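Local coordinates for MccB protein (PDB 6OM4) that acts in the biosynthesis of the nucleotide antibiotic microcin C7 from the peptide MccA, probably as an ATP-dependent adenylating enzyme related to the E1 and ThiF proteins, at residues Gln110-Asn115 and Ile310-Glu315; Val132-Ser137 and Ala304-Phe309. One frame throughout, in Å; residues are numbered along the deposited sequence.

Both contacts use the last turns of helix 292-311, and their centres lie 9 Å apart. Interaction 2 packs this helix against the end of helix 125-136; interaction 1 packs its C-terminal end against helix 106-114. The two touch directly: Leu113 CD1 lies 3.6 Å from Ser137 O, and Lys308 CB is 3.3 Å from Ser314 O. Interaction 1 lies away from the nucleotide and metal sites. Interaction 2 is nearer: the Ser137 side chain is about 9 Å from that of Arg94, which can bind ATP but holds no nucleotide bound to this chain, and the Ile133 side chain about 11 Å from Gly125, which binds ATP. Helix 125-136 follows the glycine-rich turn whose amides meet the bound adenosine phosphoramidate.

Interaction 1. Residues Gln110-Asn115 and Ile310-Glu315; sequences QDKLKN and IGKYSE
Ile310 holds CG2 anti to its backbone N (chi1, to CG1, is -67°), while in Leu113 chi1 of -62° puts CG beside the backbone N, anti to the carbonyl carbon. Ile310 CG2 and Leu113 CD2 meet at 3.6 Å, the two side chains crossing obliquely. The same CG2 methyl sits 3.5 Å from Lys112 O, a carbonyl in the last turn of helix 106-114. The Lys112 side chain runs extended beyond CG over the end of helix 292-311. Its CB lies 3.6 Å from Ile310 O and its CD 3.8 Å from Gly311 O, and its NZ ends 4.0 Å from Lys312 CB. Gly311 has no side chain, and here the backbones come close, with Lys112 CA 5.7 Å from Gly311 CA. Lys312 then leaves the helix with a positive phi of 70°, and its side chain crosses that of Lys112 at about a right angle. Ile139 touches both Leu113 and Ile310. With no hydrogen bond between the segments, the contact is held by methyl packing within and by lysine methylenes at its exposed edge, where Lys112 NZ and Lys312 NZ, 6.5 Å apart, would probably repel each other weakly unless solvent screens them.

Interaction 2. Residues Val132-Ser137 and Ala304-Phe309; sequences VILATS and ADVIKF
The C-terminal end of helix 125-136, the helix that follows the Rossmann-type glycine-rich turn, meets helix 292-311 through Leu134, Ile133 and the adjoining Ser137. Leu134 brings both its methyls to Val306: CD2 is 3.8 Å and CD1 3.9 Å from Val306 CG1, the side chains crossing at about a right angle. Val306 presents this methyl because CG1 stands anti to its backbone N (chi1 170°). Leu134 CD2 also lies 3.8 Å from Ile307 CG1, and here the two side chains slide past each other in opposite directions. Beyond it, Ile307 CD1 is shared between Ile133 CG2, at 4.0 Å, and Ser137, whose OG is at 3.8 Å and whose CB is at 3.9 Å. In the ThiF fold these helices flank the central sheet. The segments 132-136 and 304-309 have axes 10.3 Å apart at their closest, with N-to-C directions differing by 36°, and Val306 also touches Ile208 and Val210 of strand 208-211, which runs parallel to strand 117-121 beside it. Ser137 OG meets the Ile307 CD1 methyl without a hydrogen bond; this buried hydroxyl has Asn95 ND2 as its hydrogen-bonding partner, with a weak bond to Ile133 O besides.

Interaction 1. Residues Gln110-Asn115 and Ile310-Glu315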
ATOM      1  N   GLN A 110      -4.416  11.108  -9.446  1.00 15.99           N
ATOM      2  CA  GLN A 110      -3.141  11.796  -9.272  1.00 16.27           C
ATOM      3  C   GLN A 110      -3.368  13.077  -8.464  1.00 17.08           C
ATOM      4  O   GLN A 110      -2.568  13.429  -7.612  1.00 15.50           O
ATOM      5  CB  GLN A 110      -2.443  12.077 -10.606  1.00 17.30           C
ATOM      6  CG  GLN A 110      -0.997  12.529 -10.471  1.00 17.49           C
ATOM      7  CD  GLN A 110      -0.091  11.475  -9.874  1.00 19.29           C
ATOM      8  OE1 GLN A 110       0.708  11.737  -8.961  1.00 22.75           O
ATOM      9  NE2 GLN A 110      -0.232  10.267 -10.373  1.00 14.37           N
ATOM     10  N   ASP A 111      -4.504  13.746  -8.706  1.00 17.02           N
ATOM     11  CA  ASP A 111      -4.843  14.977  -8.035  1.00 19.77           C
ATOM     12  C   ASP A 111      -5.043  14.728  -6.534  1.00 18.39           C
ATOM     13  O   ASP A 111      -4.619  15.517  -5.695  1.00 18.32           O
ATOM     14  CB  ASP A 111      -6.108  15.567  -8.664  1.00 21.83           C
ATOM     15  CG  ASP A 111      -6.609  16.843  -8.035  1.00 24.84           C
ATOM     16  OD1 ASP A 111      -5.917  17.883  -8.202  1.00 26.30           O
ATOM     17  OD2 ASP A 111      -7.675  16.776  -7.378  1.00 29.08           O
ATOM     18  N   LYS A 112      -5.650  13.599  -6.171  1.00 16.26           N
ATOM     19  CA  LYS A 112      -5.822  13.262  -4.774  1.00 16.67           C
ATOM     20  C   LYS A 112      -4.466  12.996  -4.108  1.00 17.04           C
ATOM     21  O   LYS A 112      -4.258  13.387  -2.976  1.00 16.67           O
ATOM     22  CB  LYS A 112      -6.777  12.089  -4.598  1.00 18.22           C
ATOM     23  CG  LYS A 112      -8.207  12.412  -4.952  1.00 19.21           C
ATOM     24  CD  LYS A 112      -9.091  11.242  -5.122  1.00 25.32           C
ATOM     25  CE  LYS A 112     -10.434  11.652  -5.704  1.00 30.22           C
ATOM     26  NZ  LYS A 112     -11.430  10.612  -5.395  1.00 38.75           N
ATOM     27  N   LEU A 113      -3.539  12.352  -4.835  1.00 15.01           N
ATOM     28  CA  LEU A 113      -2.223  12.084  -4.252  1.00 15.38           C
ATOM     29  C   LEU A 113      -1.486  13.407  -4.051  1.00 16.83           C
ATOM     30  O   LEU A 113      -0.895  13.608  -3.009  1.00 18.38           O
ATOM     31  CB  LEU A 113      -1.410  11.148  -5.146  1.00 16.01           C
ATOM     32  CG  LEU A 113      -2.017   9.756  -5.358  1.00 16.36           C
ATOM     33  CD1 LEU A 113      -1.208   9.000  -6.406  1.00 16.04           C
ATOM     34  CD2 LEU A 113      -2.138   8.930  -4.094  1.00 16.34           C
ATOM     35  N   LYS A 114      -1.540  14.275  -5.059  1.00 17.37           N
ATOM     36  CA  LYS A 114      -0.869  15.577  -5.000  1.00 18.58           C
ATOM     37  C   LYS A 114      -1.343  16.385  -3.782  1.00 19.36           C
ATOM     38  O   LYS A 114      -0.552  17.132  -3.216  1.00 19.27           O
ATOM     39  CB  LYS A 114      -1.107  16.352  -6.293  1.00 21.27           C
ATOM     40  CG  LYS A 114      -0.310  17.643  -6.380  1.00 26.65           C
ATOM     41  CD  LYS A 114      -0.538  18.430  -7.653  1.00 32.79           C
ATOM     42  CE  LYS A 114       0.608  19.379  -7.963  1.00 41.70           C
ATOM     43  NZ  LYS A 114       0.178  20.508  -8.828  1.00 46.68           N
ATOM     44  N   ASN A 115      -2.626  16.291  -3.433  1.00 18.67           N
ATOM     45  CA  ASN A 115      -3.230  17.137  -2.382  1.00 21.60           C
ATOM     46  C   ASN A 115      -3.061  16.518  -0.987  1.00 20.38           C
ATOM     47  O   ASN A 115      -3.432  17.132   0.013  1.00 19.51           O
ATOM     48  CB  ASN A 115      -4.721  17.380  -2.646  1.00 26.58           C
ATOM     49  CG  ASN A 115      -4.975  18.362  -3.773  1.00 30.56           C
ATOM     50  OD1 ASN A 115      -4.044  18.966  -4.307  1.00 39.68           O
ATOM     51  ND2 ASN A 115      -6.233  18.511  -4.156  1.00 35.84           N
ATOM     52  N   ILE A 310      -5.809   6.912  -0.289  1.00 14.48           N
ATOM     53  CA  ILE A 310      -5.852   8.312  -0.738  1.00 16.36           C
ATOM     54  C   ILE A 310      -6.498   8.400  -2.125  1.00 17.88           C
ATOM     55  O   ILE A 310      -7.282   9.348  -2.397  1.00 17.17           O
ATOM     56  CB  ILE A 310      -4.446   8.927  -0.765  1.00 16.80           C
ATOM     57  CG1 ILE A 310      -3.883   9.057   0.655  1.00 18.41           C
ATOM     58  CG2 ILE A 310      -4.427  10.219  -1.575  1.00 18.01           C
ATOM     59  CD1 ILE A 310      -2.423   9.357   0.684  1.00 21.43           C
ATOM     60  N   GLY A 311      -6.126   7.470  -3.027  1.00 16.83           N
ATOM     61  CA  GLY A 311      -6.519   7.610  -4.447  1.00 17.13           C
ATOM     62  C   GLY A 311      -7.935   7.149  -4.758  1.00 17.65           C
ATOM     63  O   GLY A 311      -8.503   7.545  -5.813  1.00 17.54           O
ATOM     64  N   LYS A 312      -8.468   6.253  -3.920  1.00 18.11           N
ATOM     65  CA  LYS A 312      -9.902   5.839  -3.895  1.00 23.73           C
ATOM     66  C   LYS A 312     -10.308   4.998  -5.118  1.00 22.55           C
ATOM     67  O   LYS A 312     -11.474   4.804  -5.317  1.00 27.72           O
ATOM     68  CB  LYS A 312     -10.838   7.057  -3.743  1.00 26.10           C
ATOM     69  CG  LYS A 312     -10.688   7.841  -2.449  1.00 33.16           C
ATOM     70  CD  LYS A 312     -10.879   7.021  -1.197  1.00 40.03           C
ATOM     71  CE  LYS A 312     -10.617   7.805   0.079  1.00 49.90           C
ATOM     72  NZ  LYS A 312     -11.849   8.396   0.658  1.00 54.24           N
ATOM     73  N   TYR A 313      -9.356   4.410  -5.849  1.00 16.95           N
ATOM     74  CA  TYR A 313      -9.641   3.725  -7.113  1.00 17.24           C
ATOM     75  C   TYR A 313      -9.828   2.219  -6.885  1.00 17.36           C
ATOM     76  O   TYR A 313     -10.392   1.503  -7.741  1.00 18.31           O
ATOM     77  CB  TYR A 313      -8.535   3.996  -8.116  1.00 15.98           C
ATOM     78  CG  TYR A 313      -7.189   3.448  -7.735  1.00 15.94           C
ATOM     79  CD1 TYR A 313      -6.791   2.167  -8.095  1.00 16.98           C
ATOM     80  CD2 TYR A 313      -6.304   4.229  -7.022  1.00 15.69           C
ATOM     81  CE1 TYR A 313      -5.539   1.687  -7.763  1.00 15.95           C
ATOM     82  CE2 TYR A 313      -5.059   3.749  -6.656  1.00 15.68           C
ATOM     83  CZ  TYR A 313      -4.688   2.470  -7.017  1.00 15.91           C
ATOM     84  OH  TYR A 313      -3.437   2.045  -6.681  1.00 16.77           O
ATOM     85  N   SER A 314      -9.390   1.745  -5.714  1.00 16.56           N
ATOM     86  CA  SER A 314      -9.452   0.315  -5.351  1.00 17.92           C
ATOM     87  C   SER A 314      -9.332   0.212  -3.833  1.00 18.09           C
ATOM     88  O   SER A 314      -8.759   1.076  -3.221  1.00 19.58           O
ATOM     89  CB  SER A 314      -8.379  -0.462  -6.045  1.00 19.82           C
ATOM     90  OG  SER A 314      -8.516  -1.856  -5.774  1.00 22.36           O
ATOM     91  N   GLU A 315      -9.928  -0.819  -3.234  1.00 19.73           N
ATOM     92  CA  GLU A 315      -9.995  -0.895  -1.765  1.00 21.86           C
ATOM     93  C   GLU A 315      -8.656  -1.395  -1.213  1.00 19.66           C
ATOM     94  O   GLU A 315      -8.144  -2.437  -1.648  1.00 20.19           O
ATOM     95  CB  GLU A 315     -11.204  -1.712  -1.289  1.00 30.38           C
ATOM     96  CG  GLU A 315     -12.413  -0.828  -0.974  1.00 38.10           C
ATOM     97  CD  GLU A 315     -13.732  -1.541  -0.680  1.00 54.88           C
ATOM     98  OE1 GLU A 315     -14.106  -2.458  -1.460  1.00 66.17           O
ATOM     99  OE2 GLU A 315     -14.398  -1.183   0.331  1.00 64.95           O
TER

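Interaction 2. Residues Val132-Ser137 and Ala304-Phe309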
ATOM      1  N   VAL A 132       9.866   6.305  -0.343  1.00 13.40           N
ATOM      2  CA  VAL A 132      10.310   6.513  -1.688  1.00 14.64           C
ATOM      3  C   VAL A 132       9.195   6.110  -2.665  1.00 14.77           C
ATOM      4  O   VAL A 132       9.032   6.726  -3.701  1.00 15.52           O
ATOM      5  CB  VAL A 132      11.648   5.811  -1.985  1.00 14.27           C
ATOM      6  CG1 VAL A 132      11.541   4.276  -2.033  1.00 15.52           C
ATOM      7  CG2 VAL A 132      12.225   6.375  -3.261  1.00 15.28           C
ATOM      8  N   ILE A 133       8.430   5.073  -2.343  1.00 13.02           N
ATOM      9  CA  ILE A 133       7.296   4.751  -3.212  1.00 13.18           C
ATOM     10  C   ILE A 133       6.331   5.933  -3.245  1.00 13.71           C
ATOM     11  O   ILE A 133       5.819   6.318  -4.324  1.00 14.55           O
ATOM     12  CB  ILE A 133       6.570   3.471  -2.737  1.00 12.92           C
ATOM     13  CG1 ILE A 133       7.469   2.256  -2.930  1.00 13.36           C
ATOM     14  CG2 ILE A 133       5.256   3.328  -3.471  1.00 13.46           C
ATOM     15  CD1 ILE A 133       7.106   1.062  -2.109  1.00 14.15           C
ATOM     16  N   LEU A 134       6.011   6.485  -2.073  1.00 13.23           N
ATOM     17  CA  LEU A 134       5.010   7.538  -2.025  1.00 13.73           C
ATOM     18  C   LEU A 134       5.545   8.783  -2.754  1.00 14.26           C
ATOM     19  O   LEU A 134       4.804   9.434  -3.502  1.00 13.30           O
ATOM     20  CB  LEU A 134       4.608   7.848  -0.575  1.00 14.70           C
ATOM     21  CG  LEU A 134       3.966   6.706   0.224  1.00 15.48           C
ATOM     22  CD1 LEU A 134       3.467   7.224   1.585  1.00 16.79           C
ATOM     23  CD2 LEU A 134       2.784   6.083  -0.529  1.00 15.63           C
ATOM     24  N   ALA A 135       6.822   9.124  -2.550  1.00 14.90           N
ATOM     25  CA  ALA A 135       7.393  10.300  -3.179  1.00 15.08           C
ATOM     26  C   ALA A 135       7.344  10.140  -4.701  1.00 15.93           C
ATOM     27  O   ALA A 135       6.959  11.044  -5.428  1.00 17.35           O
ATOM     28  CB  ALA A 135       8.801  10.520  -2.687  1.00 16.05           C
ATOM     29  N   THR A 136       7.720   8.960  -5.208  1.00 15.38           N
ATOM     30  CA  THR A 136       7.817   8.835  -6.631  1.00 16.04           C
ATOM     31  C   THR A 136       6.442   8.599  -7.266  1.00 16.91           C
ATOM     32  O   THR A 136       6.348   8.757  -8.468  1.00 18.23           O
ATOM     33  CB  THR A 136       8.838   7.776  -7.037  1.00 15.41           C
ATOM     34  OG1 THR A 136       8.444   6.531  -6.466  1.00 16.07           O
ATOM     35  CG2 THR A 136      10.222   8.145  -6.560  1.00 15.21           C
ATOM     36  N   SER A 137       5.429   8.266  -6.461  1.00 15.30           N
ATOM     37  CA  SER A 137       4.041   8.202  -6.916  1.00 15.75           C
ATOM     38  C   SER A 137       3.360   9.566  -6.819  1.00 15.54           C
ATOM     39  O   SER A 137       2.222   9.709  -7.242  1.00 14.97           O
ATOM     40  CB  SER A 137       3.256   7.112  -6.216  1.00 17.60           C
ATOM     41  OG  SER A 137       3.655   5.857  -6.756  1.00 18.99           O
ATOM     42  N   ALA A 304       1.156   0.431  -1.000  1.00 13.08           N
ATOM     43  CA  ALA A 304       0.017   0.198  -1.916  1.00 13.83           C
ATOM     44  C   ALA A 304      -1.280   0.624  -1.244  1.00 14.39           C
ATOM     45  O   ALA A 304      -2.142   1.258  -1.871  1.00 13.25           O
ATOM     46  CB  ALA A 304      -0.085  -1.252  -2.290  1.00 14.44           C
ATOM     47  N   ASP A 305      -1.456   0.196   0.001  1.00 14.29           N
ATOM     48  CA  ASP A 305      -2.669   0.565   0.750  1.00 15.85           C
ATOM     49  C   ASP A 305      -2.775   2.077   0.995  1.00 14.73           C
ATOM     50  O   ASP A 305      -3.867   2.591   0.882  1.00 14.51           O
ATOM     51  CB  ASP A 305      -2.781  -0.273   2.017  1.00 17.54           C
ATOM     52  CG  ASP A 305      -3.410  -1.644   1.735  1.00 19.38           C
ATOM     53  OD1 ASP A 305      -3.674  -2.002   0.517  1.00 22.42           O
ATOM     54  OD2 ASP A 305      -3.654  -2.350   2.722  1.00 24.87           O
ATOM     55  N   VAL A 306      -1.673   2.792   1.242  1.00 13.62           N
ATOM     56  CA  VAL A 306      -1.703   4.265   1.356  1.00 14.14           C
ATOM     57  C   VAL A 306      -2.181   4.917   0.045  1.00 13.46           C
ATOM     58  O   VAL A 306      -3.112   5.785   0.038  1.00 12.93           O
ATOM     59  CB  VAL A 306      -0.331   4.812   1.772  1.00 14.72           C
ATOM     60  CG1 VAL A 306      -0.277   6.326   1.654  1.00 14.75           C
ATOM     61  CG2 VAL A 306       0.032   4.344   3.158  1.00 16.17           C
ATOM     62  N   ILE A 307      -1.605   4.480  -1.082  1.00 13.02           N
ATOM     63  CA  ILE A 307      -1.972   5.018  -2.403  1.00 14.10           C
ATOM     64  C   ILE A 307      -3.446   4.731  -2.681  1.00 14.10           C
ATOM     65  O   ILE A 307      -4.175   5.604  -3.150  1.00 14.76           O
ATOM     66  CB  ILE A 307      -1.012   4.493  -3.499  1.00 14.64           C
ATOM     67  CG1 ILE A 307       0.379   5.094  -3.284  1.00 15.73           C
ATOM     68  CG2 ILE A 307      -1.540   4.767  -4.884  1.00 16.00           C
ATOM     69  CD1 ILE A 307       1.470   4.418  -4.059  1.00 16.55           C
ATOM     70  N   LYS A 308      -3.927   3.531  -2.355  1.00 14.97           N
ATOM     71  CA  LYS A 308      -5.355   3.213  -2.586  1.00 14.40           C
ATOM     72  C   LYS A 308      -6.251   3.991  -1.627  1.00 15.61           C
ATOM     73  O   LYS A 308      -7.317   4.403  -2.023  1.00 14.72           O
ATOM     74  CB  LYS A 308      -5.617   1.713  -2.477  1.00 14.09           C
ATOM     75  CG  LYS A 308      -4.972   0.942  -3.610  1.00 16.44           C
ATOM     76  CD  LYS A 308      -4.937  -0.559  -3.459  1.00 17.62           C
ATOM     77  CE  LYS A 308      -4.391  -1.173  -4.742  1.00 19.86           C
ATOM     78  NZ  LYS A 308      -4.212  -2.637  -4.632  1.00 21.05           N
ATOM     79  N   PHE A 309      -5.824   4.136  -0.371  1.00 14.46           N
ATOM     80  CA  PHE A 309      -6.654   4.825   0.615  1.00 15.60           C
ATOM     81  C   PHE A 309      -6.876   6.272   0.138  1.00 15.09           C
ATOM     82  O   PHE A 309      -7.964   6.854   0.293  1.00 17.32           O
ATOM     83  CB  PHE A 309      -5.974   4.774   1.989  1.00 15.91           C
ATOM     84  CG  PHE A 309      -6.647   5.597   3.054  1.00 16.61           C
ATOM     85  CD1 PHE A 309      -7.875   5.192   3.549  1.00 17.50           C
ATOM     86  CD2 PHE A 309      -6.127   6.801   3.478  1.00 16.83           C
ATOM     87  CE1 PHE A 309      -8.525   5.940   4.518  1.00 17.90           C
ATOM     88  CE2 PHE A 309      -6.789   7.553   4.446  1.00 17.97           C
ATOM     89  CZ  PHE A 309      -7.984   7.124   4.955  1.00 16.69           C
TER